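Local atomic coordinates of KLLA0C04147p (PDB entry 5H2D), a protein that binds ergosterol in its oxysterol-binding-protein-related domain, the part crystallised here, and probably transfers sterols between membranes. Residues G24-L33 and V335-L344. Sequence-based numbering, arbitrary orientation.
Sequences GYEDKLRQRL and VTLNAPQPHL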
ATOM      1  N   GLY A  24       9.848   2.633 -20.364  1.00 17.76           N
ATOM      2  CA  GLY A  24      10.272   1.338 -19.872  1.00 15.97           C
ATOM      3  C   GLY A  24       9.136   0.420 -19.471  1.00 15.77           C
ATOM      4  O   GLY A  24       9.389  -0.736 -19.111  1.00 16.33           O
ATOM      5  N   TYR A  25       7.894   0.900 -19.517  1.00 15.67           N
ATOM      6  CA  TYR A  25       6.737   0.111 -19.119  1.00 17.05           C
ATOM      7  C   TYR A  25       5.960  -0.406 -20.325  1.00 19.49           C
ATOM      8  O   TYR A  25       4.751  -0.659 -20.238  1.00 20.67           O
ATOM      9  CB  TYR A  25       5.862   0.930 -18.164  1.00 15.70           C
ATOM     10  CG  TYR A  25       6.471   0.968 -16.769  1.00 15.78           C
ATOM     11  CD1 TYR A  25       6.278  -0.084 -15.890  1.00 16.20           C
ATOM     12  CD2 TYR A  25       7.265   2.032 -16.357  1.00 13.58           C
ATOM     13  CE1 TYR A  25       6.848  -0.076 -14.625  1.00 13.12           C
ATOM     14  CE2 TYR A  25       7.849   2.051 -15.091  1.00 12.88           C
ATOM     15  CZ  TYR A  25       7.626   0.988 -14.239  1.00 14.00           C
ATOM     16  OH  TYR A  25       8.199   0.988 -12.994  1.00 14.70           O
ATOM     17  N   GLU A  26       6.667  -0.616 -21.445  1.00 19.79           N
ATOM     18  CA  GLU A  26       6.022  -1.056 -22.678  1.00 23.27           C
ATOM     19  C   GLU A  26       5.584  -2.513 -22.622  1.00 21.41           C
ATOM     20  O   GLU A  26       4.642  -2.895 -23.329  1.00 23.65           O
ATOM     21  CB  GLU A  26       6.964  -0.837 -23.865  1.00 24.36           C
ATOM     22  CG  GLU A  26       7.308   0.626 -24.125  1.00 30.86           C
ATOM     23  CD  GLU A  26       8.408   1.163 -23.214  1.00 28.85           C
ATOM     24  OE1 GLU A  26       8.568   2.407 -23.127  1.00 32.35           O
ATOM     25  OE2 GLU A  26       9.121   0.345 -22.598  1.00 22.92           O
ATOM     26  N   ASP A  27       6.240  -3.343 -21.810  1.00 18.78           N
ATOM     27  CA  ASP A  27       5.899  -4.759 -21.766  1.00 16.61           C
ATOM     28  C   ASP A  27       4.521  -4.975 -21.153  1.00 20.21           C
ATOM     29  O   ASP A  27       4.092  -4.258 -20.240  1.00 18.97           O
ATOM     30  CB  ASP A  27       6.934  -5.550 -20.961  1.00 16.47           C
ATOM     31  CG  ASP A  27       8.325  -5.410 -21.512  1.00 21.56           C
ATOM     32  OD1 ASP A  27       8.530  -5.701 -22.712  1.00 22.17           O
ATOM     33  OD2 ASP A  27       9.217  -4.989 -20.754  1.00 16.80           O
ATOM     34  N   LYS A  28       3.832  -5.991 -21.658  1.00 19.48           N
ATOM     35  CA  LYS A  28       2.574  -6.416 -21.065  1.00 16.87           C
ATOM     36  C   LYS A  28       2.794  -6.854 -19.617  1.00 15.61           C
ATOM     37  O   LYS A  28       3.806  -7.482 -19.290  1.00 16.56           O
ATOM     38  CB  LYS A  28       1.993  -7.552 -21.911  1.00 22.84           C
ATOM     39  CG  LYS A  28       0.868  -8.362 -21.315  1.00 27.05           C
ATOM     40  CD  LYS A  28       0.420  -9.401 -22.341  1.00 33.46           C
ATOM     41  CE  LYS A  28       0.086 -10.735 -21.705  1.00 38.18           C
ATOM     42  NZ  LYS A  28      -1.302 -10.766 -21.180  1.00 38.17           N
ATOM     43  N   LEU A  29       1.849  -6.498 -18.746  1.00 17.06           N
ATOM     44  CA  LEU A  29       1.955  -6.861 -17.335  1.00 15.92           C
ATOM     45  C   LEU A  29       2.232  -8.350 -17.169  1.00 15.34           C
ATOM     46  O   LEU A  29       1.653  -9.192 -17.859  1.00 16.13           O
ATOM     47  CB  LEU A  29       0.663  -6.500 -16.599  1.00 14.38           C
ATOM     48  CG  LEU A  29       0.302  -5.021 -16.521  1.00 16.71           C
ATOM     49  CD1 LEU A  29      -1.056  -4.837 -15.887  1.00 19.82           C
ATOM     50  CD2 LEU A  29       1.361  -4.266 -15.731  1.00 18.61           C
ATOM     51  N   ARG A  30       3.098  -8.686 -16.215  1.00 13.54           N
ATOM     52  CA  ARG A  30       3.349 -10.087 -15.921  1.00 14.10           C
ATOM     53  C   ARG A  30       2.083 -10.782 -15.423  1.00 16.92           C
ATOM     54  O   ARG A  30       1.384 -10.279 -14.531  1.00 13.80           O
ATOM     55  CB  ARG A  30       4.465 -10.218 -14.879  1.00 13.11           C
ATOM     56  CG  ARG A  30       4.793 -11.670 -14.539  1.00 12.93           C
ATOM     57  CD  ARG A  30       6.103 -11.778 -13.797  1.00 15.87           C
ATOM     58  NE  ARG A  30       5.992 -11.339 -12.402  1.00 12.59           N
ATOM     59  CZ  ARG A  30       6.931 -11.587 -11.501  1.00 12.04           C
ATOM     60  NH1 ARG A  30       8.024 -12.264 -11.859  1.00 12.83           N
ATOM     61  NH2 ARG A  30       6.771 -11.184 -10.239  1.00 10.50           N
ATOM     62  N   GLN A  31       1.801 -11.956 -15.998  1.00 16.78           N
ATOM     63  CA  GLN A  31       0.559 -12.683 -15.756  1.00 19.38           C
ATOM     64  C   GLN A  31       0.714 -13.869 -14.821  1.00 17.10           C
ATOM     65  O   GLN A  31      -0.291 -14.345 -14.282  1.00 19.43           O
ATOM     66  CB  GLN A  31      -0.028 -13.202 -17.074  1.00 24.11           C
ATOM     67  CG  GLN A  31      -0.295 -12.130 -18.095  1.00 24.88           C
ATOM     68  CD  GLN A  31      -1.477 -11.261 -17.730  1.00 30.16           C
ATOM     69  OE1 GLN A  31      -2.587 -11.757 -17.508  1.00 32.67           O
ATOM     70  NE2 GLN A  31      -1.248  -9.951 -17.656  1.00 30.52           N
ATOM     71  N   ARG A  32       1.924 -14.378 -14.655  1.00 18.52           N
ATOM     72  CA  ARG A  32       2.151 -15.526 -13.793  1.00 18.93           C
ATOM     73  C   ARG A  32       3.623 -15.552 -13.425  1.00 18.32           C
ATOM     74  O   ARG A  32       4.433 -14.784 -13.954  1.00 18.06           O
ATOM     75  CB  ARG A  32       1.732 -16.830 -14.477  1.00 22.62           C
ATOM     76  CG  ARG A  32       2.476 -17.114 -15.773  1.00 25.42           C
ATOM     77  CD  ARG A  32       2.406 -18.601 -16.126  1.00 27.01           C
ATOM     78  NE  ARG A  32       3.154 -19.421 -15.169  1.00 30.51           N
ATOM     79  CZ  ARG A  32       3.039 -20.740 -15.053  1.00 29.32           C
ATOM     80  NH1 ARG A  32       2.195 -21.410 -15.828  1.00 31.12           N
ATOM     81  NH2 ARG A  32       3.761 -21.392 -14.150  1.00 30.66           N
ATOM     82  N   LEU A  33       3.950 -16.428 -12.483  1.00 19.88           N
ATOM     83  CA  LEU A  33       5.323 -16.685 -12.085  1.00 19.53           C
ATOM     84  C   LEU A  33       5.851 -17.909 -12.818  1.00 23.54           C
ATOM     85  O   LEU A  33       5.091 -18.747 -13.301  1.00 23.93           O
ATOM     86  CB  LEU A  33       5.424 -16.911 -10.578  1.00 19.37           C
ATOM     87  CG  LEU A  33       4.847 -15.800  -9.705  1.00 17.47           C
ATOM     88  CD1 LEU A  33       5.037 -16.162  -8.240  1.00 17.39           C
ATOM     89  CD2 LEU A  33       5.514 -14.479 -10.049  1.00 16.84           C
ATOM     90  N   VAL A 335       1.281 -10.097  -8.550  1.00  9.42           N
ATOM     91  CA  VAL A 335       2.162 -10.752  -9.513  1.00 11.63           C
ATOM     92  C   VAL A 335       2.825  -9.743 -10.443  1.00 12.69           C
ATOM     93  O   VAL A 335       3.957  -9.966 -10.908  1.00 11.06           O
ATOM     94  CB  VAL A 335       1.367 -11.823 -10.290  1.00 11.54           C
ATOM     95  CG1 VAL A 335       2.151 -12.290 -11.531  1.00 13.29           C
ATOM     96  CG2 VAL A 335       1.102 -13.023  -9.394  1.00 12.68           C
ATOM     97  N   THR A 336       2.174  -8.599 -10.702  1.00 11.70           N
ATOM     98  CA  THR A 336       2.778  -7.632 -11.620  1.00 11.68           C
ATOM     99  C   THR A 336       3.944  -6.858 -11.006  1.00 10.90           C
ATOM    100  O   THR A 336       4.727  -6.254 -11.750  1.00 11.33           O
ATOM    101  CB  THR A 336       1.753  -6.606 -12.134  1.00 11.58           C
ATOM    102  OG1 THR A 336       1.417  -5.665 -11.097  1.00 11.95           O
ATOM    103  CG2 THR A 336       0.497  -7.288 -12.671  1.00 12.36           C
ATOM    104  N   LEU A 337       4.089  -6.860  -9.677  1.00  9.58           N
ATOM    105  CA  LEU A 337       4.907  -5.841  -9.033  1.00 10.66           C
ATOM    106  C   LEU A 337       6.396  -6.152  -9.111  1.00  9.57           C
ATOM    107  O   LEU A 337       7.201  -5.262  -9.410  1.00 12.05           O
ATOM    108  CB  LEU A 337       4.488  -5.690  -7.570  1.00 10.04           C
ATOM    109  CG  LEU A 337       3.089  -5.110  -7.371  1.00 11.58           C
ATOM    110  CD1 LEU A 337       2.688  -5.148  -5.896  1.00 12.34           C
ATOM    111  CD2 LEU A 337       2.994  -3.696  -7.906  1.00 12.69           C
ATOM    112  N   ASN A 338       6.787  -7.387  -8.800  1.00 11.03           N
ATOM    113  CA  ASN A 338       8.196  -7.763  -8.807  1.00 11.07           C
ATOM    114  C   ASN A 338       8.646  -8.328 -10.148  1.00 12.47           C
ATOM    115  O   ASN A 338       9.599  -9.116 -10.191  1.00 10.91           O
ATOM    116  CB  ASN A 338       8.493  -8.767  -7.692  1.00 11.31           C
ATOM    117  CG  ASN A 338       9.957  -8.752  -7.288  1.00  9.54           C
ATOM    118  OD1 ASN A 338      10.559  -7.691  -7.192  1.00  9.43           O
ATOM    119  ND2 ASN A 338      10.546  -9.938  -7.087  1.00 12.17           N
ATOM    120  N   ALA A 339       7.998  -7.938 -11.238  1.00 12.62           N
ATOM    121  CA  ALA A 339       8.321  -8.488 -12.557  1.00 13.10           C
ATOM    122  C   ALA A 339       9.574  -7.833 -13.119  1.00 13.13           C
ATOM    123  O   ALA A 339       9.606  -6.606 -13.262  1.00 13.14           O
ATOM    124  CB  ALA A 339       7.158  -8.269 -13.514  1.00 13.62           C
ATOM    125  N   PRO A 340      10.616  -8.604 -13.470  1.00 13.68           N
ATOM    126  CA  PRO A 340      11.827  -8.030 -14.093  1.00 13.49           C
ATOM    127  C   PRO A 340      11.616  -7.835 -15.590  1.00 17.13           C
ATOM    128  O   PRO A 340      12.239  -8.495 -16.436  1.00 17.17           O
ATOM    129  CB  PRO A 340      12.889  -9.085 -13.774  1.00 15.45           C
ATOM    130  CG  PRO A 340      12.124 -10.372 -13.830  1.00 16.75           C
ATOM    131  CD  PRO A 340      10.743 -10.057 -13.255  1.00 12.93           C
ATOM    132  N   GLN A 341      10.704  -6.921 -15.905  1.00 15.52           N
ATOM    133  CA  GLN A 341      10.244  -6.723 -17.277  1.00 15.77           C
ATOM    134  C   GLN A 341      11.415  -6.340 -18.179  1.00 15.28           C
ATOM    135  O   GLN A 341      12.170  -5.414 -17.850  1.00 15.22           O
ATOM    136  CB  GLN A 341       9.159  -5.642 -17.318  1.00 15.19           C
ATOM    137  CG  GLN A 341       7.909  -5.955 -16.481  1.00 15.00           C
ATOM    138  CD  GLN A 341       7.016  -7.035 -17.083  1.00 14.32           C
ATOM    139  OE1 GLN A 341       7.328  -8.220 -17.034  1.00 18.56           O
ATOM    140  NE2 GLN A 341       5.878  -6.618 -17.633  1.00 16.58           N
ATOM    141  N   PRO A 342      11.576  -7.000 -19.330  1.00 18.07           N
ATOM    142  CA  PRO A 342      12.797  -6.805 -20.138  1.00 19.67           C
ATOM    143  C   PRO A 342      13.064  -5.363 -20.543  1.00 18.36           C
ATOM    144  O   PRO A 342      14.219  -4.925 -20.495  1.00 21.38           O
ATOM    145  CB  PRO A 342      12.543  -7.686 -21.374  1.00 21.66           C
ATOM    146  CG  PRO A 342      11.478  -8.648 -20.982  1.00 27.19           C
ATOM    147  CD  PRO A 342      10.675  -8.033 -19.865  1.00 18.73           C
ATOM    148  N   HIS A 343      12.041  -4.620 -20.977  1.00 17.92           N
ATOM    149  CA  HIS A 343      12.232  -3.227 -21.365  1.00 15.86           C
ATOM    150  C   HIS A 343      12.344  -2.286 -20.178  1.00 17.13           C
ATOM    151  O   HIS A 343      12.761  -1.140 -20.358  1.00 16.18           O
ATOM    152  CB  HIS A 343      11.093  -2.755 -22.274  1.00 20.99           C
ATOM    153  CG  HIS A 343      11.130  -3.362 -23.639  1.00 22.02           C
ATOM    154  ND1 HIS A 343      10.339  -4.430 -24.001  1.00 23.10           N
ATOM    155  CD2 HIS A 343      11.880  -3.062 -24.726  1.00 28.16           C
ATOM    156  CE1 HIS A 343      10.590  -4.757 -25.256  1.00 29.73           C
ATOM    157  NE2 HIS A 343      11.523  -3.942 -25.719  1.00 31.52           N
ATOM    158  N   LEU A 344      11.986  -2.744 -18.976  1.00 14.86           N
ATOM    159  CA  LEU A 344      12.074  -1.911 -17.787  1.00 14.29           C
ATOM    160  C   LEU A 344      13.466  -1.932 -17.166  1.00 13.54           C
ATOM    161  O   LEU A 344      13.966  -0.885 -16.731  1.00 14.04           O
ATOM    162  CB  LEU A 344      11.031  -2.380 -16.764  1.00 12.68           C
ATOM    163  CG  LEU A 344      11.038  -1.612 -15.450  1.00 12.39           C
ATOM    164  CD1 LEU A 344      10.732  -0.151 -15.679  1.00 12.90           C
ATOM    165  CD2 LEU A 344      10.030  -2.221 -14.492  1.00 15.17           C
TER
HETATM  166  O   HOH W   1       5.749  -3.667 -17.892  1.00 15.33           O
HETATM  167  O   HOH W   2       5.487  -9.874  -7.924  1.00 11.11           O
HETATM  168  O   HOH W   3       4.368  -6.479 -14.562  1.00 12.53           O
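V335, on helix 332-337, offers its carbonyl O to R30, which grips it side-on: V335 O lies in the guanidinium plane, 2.9 Å from R30 NE and 3.1 Å from R30 NH2. R30 CG stands anti to its own N (chi1 -179°), and a bend at chi3 turns the head across V335. T336 CG2 packs near R30 O, while a water joins T336 O to R30 N. The guanidinium is sandwiched: A339 CA lies over the centre of one face and L33 CD2 over the other. E363 of helix 357-363 makes a salt bridge with R30 NH1. A lysine in place of R30 would probably lose the two-pronged grip on V335 O and the flat group filling that sandwich. Q341 folds back at chi2 to bring NE2 2.8 Å from K28 O, above the carbonyl plane; a water links the same NE2 to D27 O. H343 binds both D27 oxygens, ND1 to OD1 at 2.6 Å and nearly straight, backbone N to OD2 at 2.9 Å. L344 CD1 sits over the Y25 ring face, a CH-pi contact. Tying the loop between helices 7-18 and 45-49 to the sterol-binding domain, these syn-side bonds probably favour a charged D27 carboxylate.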